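Local coordinates for protein-S-isoprenylcysteine O-methyltransferase (Tribolium castaneum, PDB 5V7P), which catalyses the S-adenosyl-L-methionine-dependent methylation of the C-terminal carboxylate of isoprenylated cysteine on proteins, within the endoplasmic reticulum membrane, at residues L172-F184 with V197-S211. Residues are numbered along the deposited sequence; the frame is centred on the assembly and turned at random.
Sequences LRKTAILTAGSNF and VLVTHGVYAWFRHPS. With SAH (S-adenosyl-L-homocysteine), chain C; MPG ([(Z)-octadec-9-enyl] (2R)-2,3-bis(oxidanyl)propanoate), chain B; MPG ([(Z)-octadec-9-enyl] (2R)-2,3-bis(oxidanyl)propanoate), chain R.
Leu172 sets CD2 against Pro210 CB (3.6 Å) and CD1 obliquely against the Phe207 ring; its apolar fork suits a place between segment 197-211 and a bound lipid. Arg173, CG anti to the backbone N (chi1 177°) and chain bent at chi2, brings CD within 3.1 Å of Ser211 O, its guanidinium going on to a salt bridge with Glu106. Ala176, small enough for close approach, puts CB as a knob among Val203, Tyr204, Pro210 and Ser211. Thr179 OG1 donates to Thr175 O and accepts from a water held by Val203 N; CG2 lies 3.6 Å from His201 O. Ala180 CB meets Tyr204 OH at 3.5 Å. Here, in the cofactor site of the isoprenylcysteine methyltransferase family, Tyr204 OH (weakly), Ser211 N and Ser211 OG bind the S-adenosyl-L-homocysteine carboxylate, and Val199 pairs through its backbone with the adenine. Asn183 OD1 accepts a nearly straight bond from Val197 N (2.9 Å, 171°), while ND2 donates to Ala180 O. With an alanine in its place, Val197 N would probably lose its acceptor and Ala180 O its side-chain donor, leaving loop 197-202 less firmly tied to the helix end. Phe184 presents one face to the cofactor sulfur SD and its edge to Ser211 OG.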
loop_
_atom_site.group_PDB
_atom_site.type_symbol
_atom_site.label_atom_id
_atom_site.label_comp_id
_atom_site.label_asym_id
_atom_site.label_seq_id
_atom_site.Cartn_x
_atom_site.Cartn_y
_atom_site.Cartn_z
ATOM N N LEU A 172 -0.882 5.303 15.268
ATOM C CA LEU A 172 0.540 5.481 14.997
ATOM C C LEU A 172 0.766 5.879 13.545
ATOM O O LEU A 172 1.511 6.822 13.252
ATOM C CB LEU A 172 1.301 4.190 15.316
ATOM C CG LEU A 172 2.773 4.293 15.742
ATOM C CD1 LEU A 172 3.507 2.999 15.412
ATOM C CD2 LEU A 172 3.491 5.485 15.125
ATOM N N ARG A 173 0.112 5.172 12.621
ATOM C CA ARG A 173 0.323 5.403 11.196
ATOM C C ARG A 173 -0.071 6.822 10.803
ATOM O O ARG A 173 0.729 7.569 10.225
ATOM C CB ARG A 173 -0.475 4.376 10.388
ATOM C CG ARG A 173 -0.396 4.553 8.877
ATOM C CD ARG A 173 0.390 3.445 8.234
ATOM N NE ARG A 173 1.008 3.885 6.985
ATOM C CZ ARG A 173 0.456 3.771 5.782
ATOM N NH1 ARG A 173 1.103 4.214 4.713
ATOM N NH2 ARG A 173 -0.737 3.213 5.640
ATOM N N LYS A 174 -1.313 7.208 11.099
ATOM C CA LYS A 174 -1.811 8.503 10.647
ATOM C C LYS A 174 -1.060 9.652 11.310
ATOM O O LYS A 174 -0.812 10.683 10.675
ATOM C CB LYS A 174 -3.311 8.608 10.911
ATOM C CG LYS A 174 -4.174 8.194 9.726
ATOM C CD LYS A 174 -3.870 6.774 9.262
ATOM C CE LYS A 174 -4.682 6.411 8.032
ATOM N NZ LYS A 174 -4.412 5.018 7.568
ATOM N N THR A 175 -0.688 9.496 12.582
ATOM C CA THR A 175 0.132 10.515 13.229
ATOM C C THR A 175 1.448 10.703 12.490
ATOM O O THR A 175 1.890 11.837 12.273
ATOM C CB THR A 175 0.387 10.143 14.689
ATOM O OG1 THR A 175 0.956 8.831 14.763
ATOM C CG2 THR A 175 -0.906 10.189 15.483
ATOM N N ALA A 176 2.087 9.602 12.091
ATOM C CA ALA A 176 3.332 9.703 11.338
ATOM C C ALA A 176 3.135 10.492 10.049
ATOM O O ALA A 176 3.954 11.352 9.708
ATOM C CB ALA A 176 3.873 8.305 11.034
ATOM N N ILE A 177 2.048 10.217 9.320
ATOM C CA ILE A 177 1.792 10.930 8.071
ATOM C C ILE A 177 1.623 12.420 8.339
ATOM O O ILE A 177 2.143 13.262 7.598
ATOM C CB ILE A 177 0.560 10.339 7.358
ATOM C CG1 ILE A 177 0.805 8.866 7.016
ATOM C CG2 ILE A 177 0.244 11.127 6.087
ATOM C CD1 ILE A 177 -0.410 8.138 6.470
ATOM N N LEU A 178 0.891 12.768 9.400
ATOM C CA LEU A 178 0.724 14.173 9.759
ATOM C C LEU A 178 2.047 14.793 10.192
ATOM O O LEU A 178 2.349 15.938 9.835
ATOM C CB LEU A 178 -0.317 14.307 10.868
ATOM C CG LEU A 178 -1.781 14.231 10.432
ATOM C CD1 LEU A 178 -2.597 13.371 11.389
ATOM C CD2 LEU A 178 -2.370 15.629 10.344
ATOM N N THR A 179 2.850 14.051 10.958
ATOM C CA THR A 179 4.120 14.586 11.440
ATOM C C THR A 179 5.104 14.785 10.295
ATOM O O THR A 179 5.861 15.762 10.282
ATOM C CB THR A 179 4.709 13.654 12.497
ATOM O OG1 THR A 179 3.744 13.434 13.533
ATOM C CG2 THR A 179 5.967 14.255 13.110
ATOM N N ALA A 180 5.112 13.869 9.327
ATOM C CA ALA A 180 6.012 13.981 8.187
ATOM C C ALA A 180 5.573 15.047 7.194
ATOM O O ALA A 180 6.404 15.528 6.419
ATOM C CB ALA A 180 6.120 12.634 7.473
ATOM N N GLY A 181 4.296 15.413 7.191
ATOM C CA GLY A 181 3.838 16.461 6.299
ATOM C C GLY A 181 4.026 16.075 4.848
ATOM O O GLY A 181 3.795 14.930 4.446
ATOM N N SER A 182 4.462 17.044 4.043
ATOM C CA SER A 182 4.755 16.782 2.640
ATOM C C SER A 182 6.005 15.930 2.447
ATOM O O SER A 182 6.311 15.571 1.305
ATOM C CB SER A 182 4.902 18.103 1.883
ATOM O OG SER A 182 5.812 18.970 2.537
ATOM N N ASN A 183 6.734 15.602 3.516
ATOM C CA ASN A 183 7.845 14.666 3.414
ATOM C C ASN A 183 7.383 13.217 3.320
ATOM O O ASN A 183 8.189 12.348 2.968
ATOM C CB ASN A 183 8.784 14.820 4.612
ATOM C CG ASN A 183 9.224 16.253 4.829
ATOM O OD1 ASN A 183 10.080 16.765 4.109
ATOM N ND2 ASN A 183 8.643 16.906 5.830
ATOM N N PHE A 184 6.121 12.936 3.633
ATOM C CA PHE A 184 5.572 11.601 3.457
ATOM C C PHE A 184 5.228 11.372 1.991
ATOM O O PHE A 184 4.986 12.313 1.232
ATOM C CB PHE A 184 4.322 11.410 4.321
ATOM C CG PHE A 184 3.842 9.984 4.393
ATOM C CD1 PHE A 184 4.364 9.111 5.334
ATOM C CD2 PHE A 184 2.870 9.518 3.521
ATOM C CE1 PHE A 184 3.929 7.801 5.402
ATOM C CE2 PHE A 184 2.432 8.206 3.586
ATOM C CZ PHE A 184 2.963 7.348 4.529
ATOM N N VAL A 197 12.872 17.595 3.794
ATOM C CA VAL A 197 13.694 17.770 4.982
ATOM C C VAL A 197 13.584 16.518 5.840
ATOM O O VAL A 197 12.647 15.726 5.718
ATOM C CB VAL A 197 13.290 19.020 5.793
ATOM C CG1 VAL A 197 13.510 20.281 4.969
ATOM C CG2 VAL A 197 11.837 18.924 6.252
ATOM N N LEU A 198 14.568 16.345 6.715
ATOM C CA LEU A 198 14.589 15.204 7.616
ATOM C C LEU A 198 13.695 15.463 8.822
ATOM O O LEU A 198 13.708 16.550 9.405
ATOM C CB LEU A 198 16.018 14.908 8.070
ATOM C CG LEU A 198 16.199 13.746 9.047
ATOM C CD1 LEU A 198 15.641 12.449 8.477
ATOM C CD2 LEU A 198 17.670 13.583 9.406
ATOM N N VAL A 199 12.919 14.450 9.192
ATOM C CA VAL A 199 11.963 14.519 10.291
ATOM C C VAL A 199 12.469 13.594 11.388
ATOM O O VAL A 199 12.662 12.394 11.157
ATOM C CB VAL A 199 10.549 14.117 9.841
ATOM C CG1 VAL A 199 9.562 14.217 11.004
ATOM C CG2 VAL A 199 10.095 14.982 8.671
ATOM N N THR A 200 12.689 14.153 12.582
ATOM C CA THR A 200 13.193 13.389 13.716
ATOM C C THR A 200 12.395 13.643 14.989
ATOM O O THR A 200 12.785 13.155 16.057
ATOM C CB THR A 200 14.672 13.712 13.971
ATOM O OG1 THR A 200 14.814 15.109 14.256
ATOM C CG2 THR A 200 15.518 13.361 12.758
ATOM N N HIS A 201 11.300 14.389 14.911
ATOM C CA HIS A 201 10.495 14.726 16.074
ATOM C C HIS A 201 9.189 13.943 16.054
ATOM O O HIS A 201 8.838 13.291 15.066
ATOM C CB HIS A 201 10.216 16.232 16.121
ATOM C CG HIS A 201 9.349 16.724 15.003
ATOM N ND1 HIS A 201 9.832 16.963 13.735
ATOM C CD2 HIS A 201 8.029 17.028 14.966
ATOM C CE1 HIS A 201 8.848 17.389 12.964
ATOM N NE2 HIS A 201 7.743 17.438 13.687
ATOM N N GLY A 202 8.464 14.021 17.168
ATOM C CA GLY A 202 7.224 13.277 17.286
ATOM C C GLY A 202 7.485 11.783 17.271
ATOM O O GLY A 202 8.495 11.297 17.793
ATOM N N VAL A 203 6.564 11.036 16.659
ATOM C CA VAL A 203 6.725 9.591 16.568
ATOM C C VAL A 203 8.001 9.216 15.827
ATOM O O VAL A 203 8.492 8.093 15.971
ATOM C CB VAL A 203 5.485 8.952 15.904
ATOM C CG1 VAL A 203 4.265 9.117 16.801
ATOM C CG2 VAL A 203 5.227 9.553 14.527
ATOM N N TYR A 204 8.565 10.136 15.039
ATOM C CA TYR A 204 9.852 9.869 14.409
ATOM C C TYR A 204 11.006 9.922 15.400
ATOM O O TYR A 204 12.123 9.533 15.044
ATOM C CB TYR A 204 10.088 10.848 13.256
ATOM C CG TYR A 204 9.275 10.491 12.037
ATOM C CD1 TYR A 204 7.992 10.992 11.861
ATOM C CD2 TYR A 204 9.778 9.626 11.076
ATOM C CE1 TYR A 204 7.238 10.652 10.753
ATOM C CE2 TYR A 204 9.037 9.283 9.967
ATOM C CZ TYR A 204 7.767 9.795 9.811
ATOM O OH TYR A 204 7.026 9.450 8.705
ATOM N N ALA A 205 10.766 10.383 16.628
ATOM C CA ALA A 205 11.745 10.218 17.692
ATOM C C ALA A 205 11.679 8.835 18.325
ATOM O O ALA A 205 12.669 8.388 18.913
ATOM C CB ALA A 205 11.545 11.287 18.769
ATOM N N TRP A 206 10.536 8.151 18.216
ATOM C CA TRP A 206 10.413 6.792 18.736
ATOM C C TRP A 206 10.961 5.774 17.744
ATOM O O TRP A 206 11.755 4.900 18.111
ATOM C CB TRP A 206 8.948 6.472 19.048
ATOM C CG TRP A 206 8.256 7.460 19.935
ATOM C CD1 TRP A 206 8.832 8.435 20.696
ATOM C CD2 TRP A 206 6.843 7.569 20.146
ATOM N NE1 TRP A 206 7.865 9.145 21.369
ATOM C CE2 TRP A 206 6.636 8.632 21.048
ATOM C CE3 TRP A 206 5.733 6.872 19.659
ATOM C CZ2 TRP A 206 5.364 9.012 21.474
ATOM C CZ3 TRP A 206 4.472 7.250 20.083
ATOM C CH2 TRP A 206 4.298 8.310 20.981
ATOM N N PHE A 207 10.534 5.869 16.486
ATOM C CA PHE A 207 10.927 4.937 15.441
ATOM C C PHE A 207 11.339 5.713 14.201
ATOM O O PHE A 207 10.861 6.823 13.955
ATOM C CB PHE A 207 9.782 3.978 15.077
ATOM C CG PHE A 207 8.975 3.514 16.255
ATOM C CD1 PHE A 207 9.459 2.531 17.101
ATOM C CD2 PHE A 207 7.723 4.049 16.505
ATOM C CE1 PHE A 207 8.713 2.097 18.180
ATOM C CE2 PHE A 207 6.972 3.620 17.583
ATOM C CZ PHE A 207 7.468 2.642 18.420
ATOM N N ARG A 208 12.233 5.114 13.412
ATOM C CA ARG A 208 12.623 5.714 12.144
ATOM C C ARG A 208 11.555 5.546 11.071
ATOM O O ARG A 208 11.526 6.332 10.118
ATOM C CB ARG A 208 13.941 5.109 11.654
ATOM C CG ARG A 208 15.089 5.267 12.636
ATOM C CD ARG A 208 16.425 5.371 11.922
ATOM N NE ARG A 208 16.749 4.172 11.152
ATOM C CZ ARG A 208 17.408 3.117 11.625
ATOM N NH1 ARG A 208 17.826 3.087 12.882
ATOM N NH2 ARG A 208 17.652 2.080 10.834
ATOM N N HIS A 209 10.678 4.556 11.208
ATOM C CA HIS A 209 9.638 4.276 10.218
ATOM C C HIS A 209 8.313 4.023 10.926
ATOM O O HIS A 209 7.736 2.935 10.833
ATOM C CB HIS A 209 10.041 3.087 9.349
ATOM C CG HIS A 209 11.425 3.200 8.788
ATOM N ND1 HIS A 209 11.730 4.012 7.717
ATOM C CD2 HIS A 209 12.589 2.617 9.161
ATOM C CE1 HIS A 209 13.019 3.918 7.450
ATOM N NE2 HIS A 209 13.563 3.078 8.311
ATOM N N PRO A 210 7.789 5.026 11.637
ATOM C CA PRO A 210 6.566 4.802 12.426
ATOM C C PRO A 210 5.352 4.442 11.585
ATOM O O PRO A 210 4.460 3.741 12.080
ATOM C CB PRO A 210 6.373 6.139 13.157
ATOM C CG PRO A 210 7.088 7.143 12.310
ATOM C CD PRO A 210 8.258 6.419 11.721
ATOM N N SER A 211 5.277 4.902 10.334
ATOM C CA SER A 211 4.135 4.540 9.501
ATOM C C SER A 211 4.186 3.066 9.116
ATOM O O SER A 211 3.147 2.407 9.027
ATOM C CB SER A 211 4.080 5.429 8.255
ATOM O OG SER A 211 4.810 4.872 7.176
HETATM N N SAH C . 9.431 5.262 6.314
HETATM C CA SAH C . 8.696 6.370 6.910
HETATM C CB SAH C . 8.019 7.203 5.829
HETATM C CG SAH C . 7.193 6.399 4.830
HETATM S SD SAH C . 6.644 7.435 3.447
HETATM C C SAH C . 7.659 5.863 7.909
HETATM O O SAH C . 7.331 4.675 7.938
HETATM O OXT SAH C . 7.120 6.625 8.712
HETATM C "C5'" SAH C . 8.120 7.133 2.433
HETATM C "C4'" SAH C . 8.904 8.399 2.110
HETATM O "O4'" SAH C . 9.239 9.081 3.301
HETATM C "C3'" SAH C . 10.206 8.053 1.401
HETATM O "O3'" SAH C . 10.266 8.678 0.140
HETATM C "C2'" SAH C . 11.314 8.548 2.307
HETATM O "O2'" SAH C . 12.304 9.235 1.576
HETATM C "C1'" SAH C . 10.603 9.456 3.309
HETATM N N9 SAH C . 11.140 9.357 4.682
HETATM C C8 SAH C . 11.398 8.220 5.402
HETATM N N7 SAH C . 11.866 8.571 6.621
HETATM C C5 SAH C . 11.906 9.918 6.690
HETATM C C6 SAH C . 12.300 10.789 7.694
HETATM N N6 SAH C . 12.741 10.328 8.860
HETATM N N1 SAH C . 12.229 12.145 7.467
HETATM C C2 SAH C . 11.773 12.629 6.260
HETATM N N3 SAH C . 11.385 11.756 5.268
HETATM C C4 SAH C . 11.451 10.423 5.481
HETATM C C2 MPG B . 0.955 15.641 14.401
HETATM C C3 MPG B . 0.252 15.524 15.754
HETATM C C4 MPG B . -0.753 14.375 15.730
HETATM C C5 MPG B . -1.005 13.907 17.161
HETATM C C6 MPG B . -2.345 13.177 17.243
HETATM C C7 MPG B . -2.441 12.446 18.581
HETATM C C8 MPG B . -3.455 11.310 18.481
HETATM C C9 MPG B . -4.194 11.181 19.813
HETATM C C10 MPG B . -5.385 10.623 19.899
HETATM C C11 MPG B . -6.103 10.069 18.667
HETATM C C12 MPG B . -7.198 9.093 19.098
HETATM C C13 MPG B . -8.441 9.297 18.234
HETATM C C14 MPG B . -9.394 8.121 18.434
HETATM O O1 MPG B . 2.130 17.377 13.257
HETATM C C1 MPG B . 0.914 17.079 13.887
HETATM C CXD MPG B . 3.249 19.394 12.207
HETATM O O2 MPG B . 3.440 19.724 10.860
HETATM C C21 MPG B . 4.508 18.728 12.757
HETATM O O3 MPG B . 5.644 19.391 12.273
HETATM O O4 MPG B . 1.126 18.559 11.631
HETATM C CX3 MPG B . 2.076 18.423 12.328
HETATM C C2 MPG R . 3.666 13.442 19.354
HETATM C C3 MPG R . 2.377 12.642 19.189
HETATM C C4 MPG R . 2.337 11.557 20.261
HETATM C C5 MPG R . 1.039 10.762 20.133
HETATM C C6 MPG R . 1.203 9.649 19.102
HETATM C C7 MPG R . 0.115 8.597 19.306
HETATM C C8 MPG R . 0.486 7.331 18.544
HETATM C C9 MPG R . -0.340 6.160 19.088
HETATM C C10 MPG R . 0.147 4.974 19.395
HETATM C C11 MPG R . 1.615 4.565 19.254
HETATM C C12 MPG R . 2.118 4.015 20.583
HETATM C C13 MPG R . 1.471 2.656 20.843
HETATM O O1 MPG R . 4.412 15.688 19.167
HETATM C C1 MPG R . 3.576 14.742 18.561
HETATM C CXD MPG R . 5.379 18.021 19.040
HETATM O O2 MPG R . 6.758 17.802 19.143
HETATM C C21 MPG R . 4.793 18.231 20.434
HETATM O O3 MPG R . 5.621 19.096 21.163
HETATM O O4 MPG R . 4.465 16.824 17.226
HETATM C CX3 MPG R . 4.716 16.809 18.386
HETATM O O HOH W 1 4.309 12.634 16.036
#